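Local structure of anabena Tic22 (Anabaena sp., 4EV1) at residues E156-L161 / Q206-P211; M135-F140 / Q185-D190; L27-P32 / G42-A47. The protein probably acts as a chaperone in protein transport, being a cyanobacterial member of the Tic22-like family. One frame throughout, in Å; residues are numbered along the deposited sequence.

How the contacts relate
Contacts 1 and 2 belong to one half of the molecule and contact 3 to the other. The centres of contacts 1 and 2 are about 12 Å apart, and the two strand pairs pack on each other; along the chain their segments alternate. L161 and L209 of contact 1 both touch M135 of contact 2, with L209 CD2 3.5 Å from M135 CE, and L161 also touches A137. A bound NHE molecule, probably from the crystallisation liquor, lies beside both L161 and L187 and may mark a pocket there. Contact 3 lies across the chain's centre, with its own centre about 32 Å from that of contact 1 and about 30 Å from that of contact 2.

Contact 1 (E156-L161 / Q206-P211)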
loop_
_atom_site.group_PDB
_atom_site.type_symbol
_atom_site.label_atom_id
_atom_site.label_comp_id
_atom_site.label_asym_id
_atom_site.label_seq_id
_atom_site.Cartn_x
_atom_site.Cartn_y
_atom_site.Cartn_z
ATOM N N GLU A 156 -7.297 -24.952 2.690
ATOM C CA GLU A 156 -6.990 -23.691 3.347
ATOM C C GLU A 156 -7.735 -22.540 2.667
ATOM O O GLU A 156 -7.837 -22.491 1.435
ATOM C CB GLU A 156 -5.490 -23.408 3.329
ATOM C CG GLU A 156 -5.157 -21.998 3.849
ATOM C CD GLU A 156 -3.751 -21.852 4.396
ATOM O OE1 GLU A 156 -2.919 -22.766 4.186
ATOM O OE2 GLU A 156 -3.481 -20.809 5.043
ATOM N N GLN A 157 -8.238 -21.621 3.493
ATOM C CA GLN A 157 -8.908 -20.402 3.031
ATOM C C GLN A 157 -8.194 -19.123 3.500
ATOM O O GLN A 157 -7.551 -19.108 4.554
ATOM C CB GLN A 157 -10.365 -20.362 3.505
ATOM C CG GLN A 157 -10.551 -20.265 5.023
ATOM C CD GLN A 157 -12.029 -20.226 5.453
ATOM O OE1 GLN A 157 -12.404 -19.464 6.347
ATOM N NE2 GLN A 157 -12.862 -21.036 4.810
ATOM N N VAL A 158 -8.344 -18.060 2.706
ATOM C CA VAL A 158 -7.889 -16.715 3.071
ATOM C C VAL A 158 -9.007 -15.704 2.853
ATOM O O VAL A 158 -9.935 -15.940 2.058
ATOM C CB VAL A 158 -6.624 -16.322 2.278
ATOM C CG1 VAL A 158 -5.495 -17.337 2.545
ATOM C CG2 VAL A 158 -6.927 -16.229 0.802
ATOM N N VAL A 159 -8.941 -14.595 3.590
ATOM C CA VAL A 159 -9.826 -13.460 3.399
ATOM C C VAL A 159 -9.009 -12.346 2.702
ATOM O O VAL A 159 -8.167 -11.700 3.340
ATOM C CB VAL A 159 -10.389 -12.927 4.712
ATOM C CG1 VAL A 159 -11.187 -11.676 4.443
ATOM C CG2 VAL A 159 -11.294 -14.011 5.439
ATOM N N PRO A 160 -9.246 -12.123 1.402
ATOM C CA PRO A 160 -8.382 -11.220 0.643
ATOM C C PRO A 160 -8.774 -9.765 0.764
ATOM O O PRO A 160 -9.911 -9.435 0.490
ATOM C CB PRO A 160 -8.610 -11.671 -0.792
ATOM C CG PRO A 160 -9.997 -12.130 -0.802
ATOM C CD PRO A 160 -10.242 -12.763 0.528
ATOM N N LEU A 161 -7.822 -8.898 1.104
ATOM C CA LEU A 161 -8.010 -7.463 1.030
ATOM C C LEU A 161 -7.275 -6.886 -0.220
ATOM O O LEU A 161 -6.041 -6.917 -0.340
ATOM C CB LEU A 161 -7.551 -6.797 2.309
ATOM C CG LEU A 161 -7.999 -7.428 3.631
ATOM C CD1 LEU A 161 -7.367 -6.709 4.833
ATOM C CD2 LEU A 161 -9.493 -7.419 3.720
ATOM N N GLN A 206 -5.971 -15.482 8.606
ATOM C CA GLN A 206 -6.401 -15.732 7.224
ATOM C C GLN A 206 -6.279 -14.504 6.304
ATOM O O GLN A 206 -6.392 -14.645 5.084
ATOM C CB GLN A 206 -7.865 -16.170 7.175
ATOM C CG GLN A 206 -8.158 -17.456 7.925
ATOM C CD GLN A 206 -9.642 -17.640 8.120
ATOM O OE1 GLN A 206 -10.429 -17.508 7.171
ATOM N NE2 GLN A 206 -10.037 -17.931 9.355
ATOM N N VAL A 207 -6.184 -13.376 6.719
ATOM C CA VAL A 207 -6.147 -12.121 5.995
ATOM C C VAL A 207 -4.869 -12.062 5.185
ATOM O O VAL A 207 -3.782 -12.374 5.690
ATOM C CB VAL A 207 -6.225 -10.905 6.935
ATOM C CG1 VAL A 207 -6.061 -9.613 6.150
ATOM C CG2 VAL A 207 -7.538 -10.908 7.703
ATOM N N VAL A 208 -5.051 -11.763 3.975
ATOM C CA VAL A 208 -3.947 -11.533 3.055
ATOM C C VAL A 208 -4.201 -10.248 2.280
ATOM O O VAL A 208 -5.359 -9.871 2.006
ATOM C CB VAL A 208 -3.763 -12.703 2.071
ATOM C CG1 VAL A 208 -3.377 -13.971 2.816
ATOM C CG2 VAL A 208 -5.029 -12.919 1.257
ATOM N N LEU A 209 -3.114 -9.558 1.952
ATOM C CA LEU A 209 -3.179 -8.354 1.133
ATOM C C LEU A 209 -2.848 -8.717 -0.295
ATOM O O LEU A 209 -1.841 -9.350 -0.537
ATOM C CB LEU A 209 -2.165 -7.305 1.604
ATOM C CG LEU A 209 -2.603 -6.607 2.889
ATOM C CD1 LEU A 209 -2.356 -7.474 4.085
ATOM C CD2 LEU A 209 -1.877 -5.256 3.001
ATOM N N VAL A 210 -3.696 -8.304 -1.231
ATOM C CA VAL A 210 -3.517 -8.651 -2.636
ATOM C C VAL A 210 -3.185 -7.350 -3.396
ATOM O O VAL A 210 -4.029 -6.454 -3.521
ATOM C CB VAL A 210 -4.783 -9.329 -3.227
ATOM C CG1 VAL A 210 -4.567 -9.688 -4.681
ATOM C CG2 VAL A 210 -5.173 -10.611 -2.413
ATOM N N PRO A 211 -1.932 -7.210 -3.862
ATOM C CA PRO A 211 -1.631 -6.008 -4.622
ATOM C C PRO A 211 -2.275 -5.955 -6.010
ATOM O O PRO A 211 -2.953 -6.865 -6.431
ATOM C CB PRO A 211 -0.125 -6.052 -4.728
ATOM C CG PRO A 211 0.188 -7.526 -4.755
ATOM C CD PRO A 211 -0.820 -8.179 -3.879
#
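L161 and V207 meet through torsions that turn their side chains to each other: L161 CG lies beside its own backbone N, anti to the carbonyl carbon (chi1 -46°), with CD1 anti to CA (chi2 176°), and V207 CG1 is anti to its backbone N (chi1 175°). L161 CD1 comes within 3.4 Å of V207 CG1, tighter than usual for two carbons. V159 and L209 share this face of the sheet, and strand 134-139 and helix 189-198 pack against it. Unbranched at CB, leucine can reach that layer, whereas the valines are broad close to the backbone and suit extended strands.

The strands run parallel, and strand 149-151 flanks 156-161 on its other edge. V159 N bonds to Q206 O and V208 N to V159 O, each donor well above the plane of the carbonyl it meets. L161 N reaches V208 O at 2.8 Å in an almost straight bond, and V210 N reaches L161 O at 2.9 Å. P160, on the other face with V208, is tolerated because these bonds use the N-H groups of its neighbours; its CB touches V210 CG2 at 3.9 Å. Farther back, V158 CG2 meets V208 CG2 at 3.8 Å, the two side chains crossing at about a right angle.

Q206 CG lies 3.8 Å from Q157 O. An alanine in place of Q206 would keep CB and the backbone bond to V159 but would probably uncover part of Q157 O and leave the Q157 side chain freer to turn. Backbone bonds and hydrocarbon packing thus join the strands, with the glutamines alongside at the more solvent-accessible end.

Contact 2 (M135-F140 / Q185-D190); sequences MFAVRF and QVLDID
M135, F136 and A137 face L187, V186 and Q185 in a two-stranded antiparallel sheet whose second strand runs directly into helix 189-198. M135-L187 and A137-Q185 are hydrogen-bonded pairs, with F136-V186 the non-hydrogen-bonded pair between them. L187 N donates to M135 O at 2.8 Å and Q185 N to A137 O at 2.7 Å. The returning bond from A137 N lies in the carbonyl plane of Q185, whereas M135 N stands well above that of L187, where the second strand is about to end.

The strand-to-helix junction is marked by D188 at the N-cap, its OD1 accepting from the backbone N of G191. I189, in the first turn, comes back to the first strand: M135 SD, anti to CA (chi2 -171°), lies 3.4 Å from I189 CD1. The unbranched chain of methionine carries its sulfur across to I189 while also meeting L161.

The sheet has two different faces. F136 turns to helices 110-121 and 165-175 and V186 to helix 110-121; both touch L119, and F136 also packs on A168. On the other face the small CB of A137 sits 3.8 Å from L187 CD1, and A137 and L187, like M135, meet L161 of the neighbouring strand 156-162. L187 also borders the bound NHE.

Farther along, R139, whose backbone bonds to D183, lays its guanidinium over the Q185 side chain. The guanidinium and amide planes are 15° apart and stacked, with NH1 of R139 3.5 Å from CD of Q185, while Q185 CB lies over the guanidinium centre. Their polar ends are held elsewhere: R139 NH2 makes a salt bridge to D183, and Q185 OE1 is hydrogen-bonded to Y146 OH.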
loop_
_atom_site.group_PDB
_atom_site.type_symbol
_atom_site.label_atom_id
_atom_site.label_comp_id
_atom_site.label_asym_id
_atom_site.label_seq_id
_atom_site.Cartn_x
_atom_site.Cartn_y
_atom_site.Cartn_z
ATOM N N MET A 135 -8.273 -0.024 0.470
ATOM C CA MET A 135 -8.342 -1.467 0.219
ATOM C C MET A 135 -9.828 -1.864 0.113
ATOM O O MET A 135 -10.718 -1.174 0.633
ATOM C CB MET A 135 -7.667 -2.234 1.342
ATOM C CG MET A 135 -6.214 -1.830 1.600
ATOM S SD MET A 135 -5.372 -2.934 2.761
ATOM C CE MET A 135 -4.945 -4.251 1.702
ATOM N N PHE A 136 -10.097 -2.987 -0.528
ATOM C CA PHE A 136 -11.448 -3.350 -0.849
ATOM C C PHE A 136 -11.677 -4.760 -0.417
ATOM O O PHE A 136 -10.879 -5.629 -0.757
ATOM C CB PHE A 136 -11.697 -3.192 -2.340
ATOM C CG PHE A 136 -11.284 -1.846 -2.865
ATOM C CD1 PHE A 136 -10.004 -1.639 -3.341
ATOM C CD2 PHE A 136 -12.165 -0.772 -2.844
ATOM C CE1 PHE A 136 -9.608 -0.397 -3.812
ATOM C CE2 PHE A 136 -11.778 0.472 -3.330
ATOM C CZ PHE A 136 -10.489 0.652 -3.814
ATOM N N ALA A 137 -12.775 -4.987 0.325
ATOM C CA ALA A 137 -13.050 -6.323 0.832
ATOM C C ALA A 137 -14.489 -6.659 0.504
ATOM O O ALA A 137 -15.401 -5.828 0.719
ATOM C CB ALA A 137 -12.794 -6.391 2.350
ATOM N N VAL A 138 -14.690 -7.858 -0.032
ATOM C CA VAL A 138 -16.021 -8.303 -0.416
ATOM C C VAL A 138 -16.757 -8.897 0.774
ATOM O O VAL A 138 -16.191 -9.677 1.526
ATOM C CB VAL A 138 -15.947 -9.307 -1.553
ATOM C CG1 VAL A 138 -17.350 -9.919 -1.876
ATOM C CG2 VAL A 138 -15.352 -8.601 -2.756
ATOM N N ARG A 139 -18.017 -8.512 0.935
ATOM C CA ARG A 139 -18.820 -9.015 2.051
ATOM C C ARG A 139 -20.041 -9.666 1.493
ATOM O O ARG A 139 -20.529 -9.266 0.435
ATOM C CB ARG A 139 -19.262 -7.888 2.968
ATOM C CG ARG A 139 -18.148 -7.033 3.522
ATOM C CD ARG A 139 -18.712 -6.043 4.506
ATOM N NE ARG A 139 -19.403 -4.938 3.856
ATOM C CZ ARG A 139 -19.709 -3.787 4.452
ATOM N NH1 ARG A 139 -19.391 -3.570 5.724
ATOM N NH2 ARG A 139 -20.330 -2.837 3.759
ATOM N N PHE A 140 -20.540 -10.665 2.209
ATOM C CA PHE A 140 -21.802 -11.313 1.850
ATOM C C PHE A 140 -22.980 -10.302 1.835
ATOM O O PHE A 140 -23.898 -10.407 1.004
ATOM C CB PHE A 140 -22.093 -12.474 2.811
ATOM C CG PHE A 140 -21.167 -13.661 2.643
ATOM C CD1 PHE A 140 -21.251 -14.470 1.509
ATOM C CD2 PHE A 140 -20.216 -13.958 3.587
ATOM C CE1 PHE A 140 -20.380 -15.541 1.329
ATOM C CE2 PHE A 140 -19.350 -15.033 3.415
ATOM C CZ PHE A 140 -19.435 -15.825 2.300
ATOM N N GLN A 185 -16.727 -3.505 0.732
ATOM C CA GLN A 185 -16.406 -2.507 1.755
ATOM C C GLN A 185 -15.100 -1.764 1.453
ATOM O O GLN A 185 -14.071 -2.372 1.121
ATOM C CB GLN A 185 -16.255 -3.154 3.127
ATOM C CG GLN A 185 -16.277 -2.175 4.284
ATOM C CD GLN A 185 -15.977 -2.819 5.621
ATOM O OE1 GLN A 185 -15.519 -3.952 5.692
ATOM N NE2 GLN A 185 -16.242 -2.092 6.701
ATOM N N VAL A 186 -15.155 -0.442 1.597
ATOM C CA VAL A 186 -13.961 0.372 1.504
ATOM C C VAL A 186 -13.241 0.414 2.860
ATOM O O VAL A 186 -13.829 0.749 3.904
ATOM C CB VAL A 186 -14.269 1.775 1.019
ATOM C CG1 VAL A 186 -12.973 2.570 0.923
ATOM C CG2 VAL A 186 -14.926 1.677 -0.313
ATOM N N LEU A 187 -11.977 0.005 2.838
ATOM C CA LEU A 187 -11.105 0.039 4.001
ATOM C C LEU A 187 -9.902 0.916 3.640
ATOM O O LEU A 187 -9.793 1.403 2.528
ATOM C CB LEU A 187 -10.618 -1.369 4.354
ATOM C CG LEU A 187 -11.706 -2.403 4.693
ATOM C CD1 LEU A 187 -11.176 -3.820 4.583
ATOM C CD2 LEU A 187 -12.297 -2.124 6.089
ATOM N N ASP A 188 -9.027 1.131 4.595
ATOM C CA ASP A 188 -7.723 1.695 4.293
ATOM C C ASP A 188 -6.642 0.994 5.073
ATOM O O ASP A 188 -6.908 0.375 6.099
ATOM C CB ASP A 188 -7.677 3.209 4.499
ATOM C CG ASP A 188 -7.863 3.602 5.905
ATOM O OD1 ASP A 188 -7.098 3.132 6.747
ATOM O OD2 ASP A 188 -8.761 4.430 6.184
ATOM N N ILE A 189 -5.430 1.063 4.538
ATOM C CA ILE A 189 -4.311 0.292 5.069
ATOM C C ILE A 189 -3.961 0.614 6.518
ATOM O O ILE A 189 -3.577 -0.273 7.276
ATOM C CB ILE A 189 -3.059 0.447 4.182
ATOM C CG1 ILE A 189 -2.000 -0.575 4.573
ATOM C CG2 ILE A 189 -2.473 1.833 4.300
ATOM C CD1 ILE A 189 -2.405 -1.961 4.164
ATOM N N ASP A 190 -4.077 1.869 6.912
ATOM C CA ASP A 190 -3.830 2.230 8.323
ATOM C C ASP A 190 -4.849 1.572 9.283
ATOM O O ASP A 190 -4.496 1.063 10.314
ATOM C CB ASP A 190 -3.853 3.745 8.483
ATOM C CG ASP A 190 -2.676 4.417 7.772
ATOM O OD1 ASP A 190 -1.553 4.261 8.276
ATOM O OD2 ASP A 190 -2.876 5.057 6.702
#

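Contact 3 (L27-P32 / G42-A47)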
loop_
_atom_site.group_PDB
_atom_site.type_symbol
_atom_site.label_atom_id
_atom_site.label_comp_id
_atom_site.label_asym_id
_atom_site.label_seq_id
_atom_site.Cartn_x
_atom_site.Cartn_y
_atom_site.Cartn_z
ATOM N N LEU A 27 15.272 9.182 -2.885
ATOM C CA LEU A 27 15.293 10.617 -3.083
ATOM C C LEU A 27 14.395 11.187 -1.990
ATOM O O LEU A 27 13.239 10.775 -1.864
ATOM C CB LEU A 27 14.706 10.983 -4.430
ATOM C CG LEU A 27 14.592 12.475 -4.736
ATOM C CD1 LEU A 27 15.978 13.157 -4.805
ATOM C CD2 LEU A 27 13.828 12.644 -6.027
ATOM N N SER A 28 14.905 12.135 -1.227
ATOM C CA SER A 28 14.157 12.680 -0.104
ATOM C C SER A 28 14.442 14.166 0.081
ATOM O O SER A 28 15.360 14.690 -0.507
ATOM C CB SER A 28 14.509 11.910 1.147
ATOM O OG SER A 28 15.815 12.226 1.555
ATOM N N ARG A 29 13.618 14.805 0.898
ATOM C CA ARG A 29 13.697 16.236 1.231
ATOM C C ARG A 29 13.886 16.302 2.758
ATOM O O ARG A 29 13.266 15.507 3.487
ATOM C CB ARG A 29 12.398 16.914 0.759
ATOM C CG ARG A 29 11.767 17.973 1.685
ATOM C CD ARG A 29 10.893 18.973 0.918
ATOM N NE ARG A 29 11.417 20.336 1.007
ATOM C CZ ARG A 29 10.695 21.455 0.908
ATOM N NH1 ARG A 29 9.371 21.427 0.695
ATOM N NH2 ARG A 29 11.311 22.625 1.023
ATOM N N PRO A 30 14.762 17.202 3.239
ATOM C CA PRO A 30 15.018 17.270 4.679
ATOM C C PRO A 30 13.839 17.857 5.420
ATOM O O PRO A 30 13.054 18.604 4.837
ATOM C CB PRO A 30 16.245 18.189 4.810
ATOM C CG PRO A 30 16.364 18.894 3.496
ATOM C CD PRO A 30 15.544 18.190 2.469
ATOM N N LEU A 31 13.722 17.495 6.696
ATOM C CA LEU A 31 12.628 17.949 7.527
ATOM C C LEU A 31 13.170 18.995 8.514
ATOM O O LEU A 31 14.315 18.890 8.960
ATOM C CB LEU A 31 12.040 16.760 8.277
ATOM C CG LEU A 31 11.227 15.726 7.475
ATOM C CD1 LEU A 31 10.920 14.489 8.300
ATOM C CD2 LEU A 31 9.944 16.325 6.951
ATOM N N PRO A 32 12.335 19.978 8.870
ATOM C CA PRO A 32 12.744 21.032 9.768
ATOM C C PRO A 32 12.704 20.604 11.217
ATOM O O PRO A 32 12.000 19.627 11.559
ATOM C CB PRO A 32 11.675 22.084 9.544
ATOM C CG PRO A 32 10.436 21.276 9.309
ATOM C CD PRO A 32 10.927 20.144 8.453
ATOM N N GLY A 42 13.974 13.180 10.183
ATOM C CA GLY A 42 15.134 13.776 9.469
ATOM C C GLY A 42 14.918 14.158 7.988
ATOM O O GLY A 42 15.345 15.201 7.524
ATOM N N SER A 43 14.256 13.279 7.250
ATOM C CA SER A 43 13.921 13.532 5.853
ATOM C C SER A 43 12.673 12.737 5.470
ATOM O O SER A 43 12.202 11.898 6.237
ATOM C CB SER A 43 15.128 13.225 4.963
ATOM O OG SER A 43 15.525 11.884 5.128
ATOM N N ILE A 44 12.096 13.082 4.328
ATOM C CA ILE A 44 10.869 12.476 3.878
ATOM C C ILE A 44 10.969 12.102 2.382
ATOM O O ILE A 44 11.454 12.895 1.581
ATOM C CB ILE A 44 9.630 13.372 4.147
ATOM C CG1 ILE A 44 8.325 12.593 3.861
ATOM C CG2 ILE A 44 9.727 14.724 3.393
ATOM C CD1 ILE A 44 7.000 13.341 4.201
ATOM N N THR A 45 10.536 10.875 2.071
ATOM C CA THR A 45 10.499 10.357 0.702
ATOM C C THR A 45 9.085 10.000 0.276
ATOM O O THR A 45 8.212 9.606 1.083
ATOM C CB THR A 45 11.475 9.151 0.496
ATOM O OG1 THR A 45 11.663 8.905 -0.912
ATOM C CG2 THR A 45 10.955 7.860 1.180
ATOM N N GLY A 46 8.853 10.098 -1.024
ATOM C CA GLY A 46 7.546 9.850 -1.570
ATOM C C GLY A 46 7.415 8.492 -2.165
ATOM O O GLY A 46 8.015 8.261 -3.251
ATOM N N ALA A 47 6.625 7.617 -1.517
ATOM C CA ALA A 47 6.453 6.231 -1.931
ATOM C C ALA A 47 5.210 6.140 -2.830
ATOM O O ALA A 47 4.299 6.977 -2.735
ATOM C CB ALA A 47 6.344 5.269 -0.712
HETATM O O HOH W 1 10.525 11.037 -3.336
#
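R29 and I44 form the hydrogen-bonded pair of two antiparallel strands whose N-to-C directions lie 154° apart, R29 N donating to I44 O at 3.0 Å and I44 N to R29 O at 2.8 Å. One step on, P30 faces S43 in a non-hydrogen-bonded pair, a place where a proline, lacking an N-H, costs no bond between the strands. Beyond it L31 N donates to G42 O at 2.9 Å, from well above the carbonyl plane.

L31 reaches over the second strand. Its CG, anti to the carbonyl carbon (chi1 -71°), lies 3.8 Å from S43 CA. CD1 lies over the S43 backbone, 3.6 Å from S43 O, while CD2 makes the apolar contact, 3.9 Å from I44 CG2. The L31 and I44 side chains cross at about a right angle, and L31 also touches L103 of strand 102-107. That strand flanks 43-48 on its far edge, while 28-30 is the outermost strand on the near side.

At the other end the grip is polar. T45 OG1, anti to its backbone N (chi1 -165°), donates a short 2.6 Å bond to L27 O. A water also donates to L27 O, at 3.1 Å, and accepts from G46 N, linking the two. Threonine fits here: its hydroxyl reaches the first strand while its side chain touches F104 of strand 102-107.

A short edge strand is thus tied on chiefly by the three backbone bonds from R29, I44 and L31, flanked by leucine packing at one end and, at the other, by a hydroxyl and a water that share the carbonyl oxygen of L27.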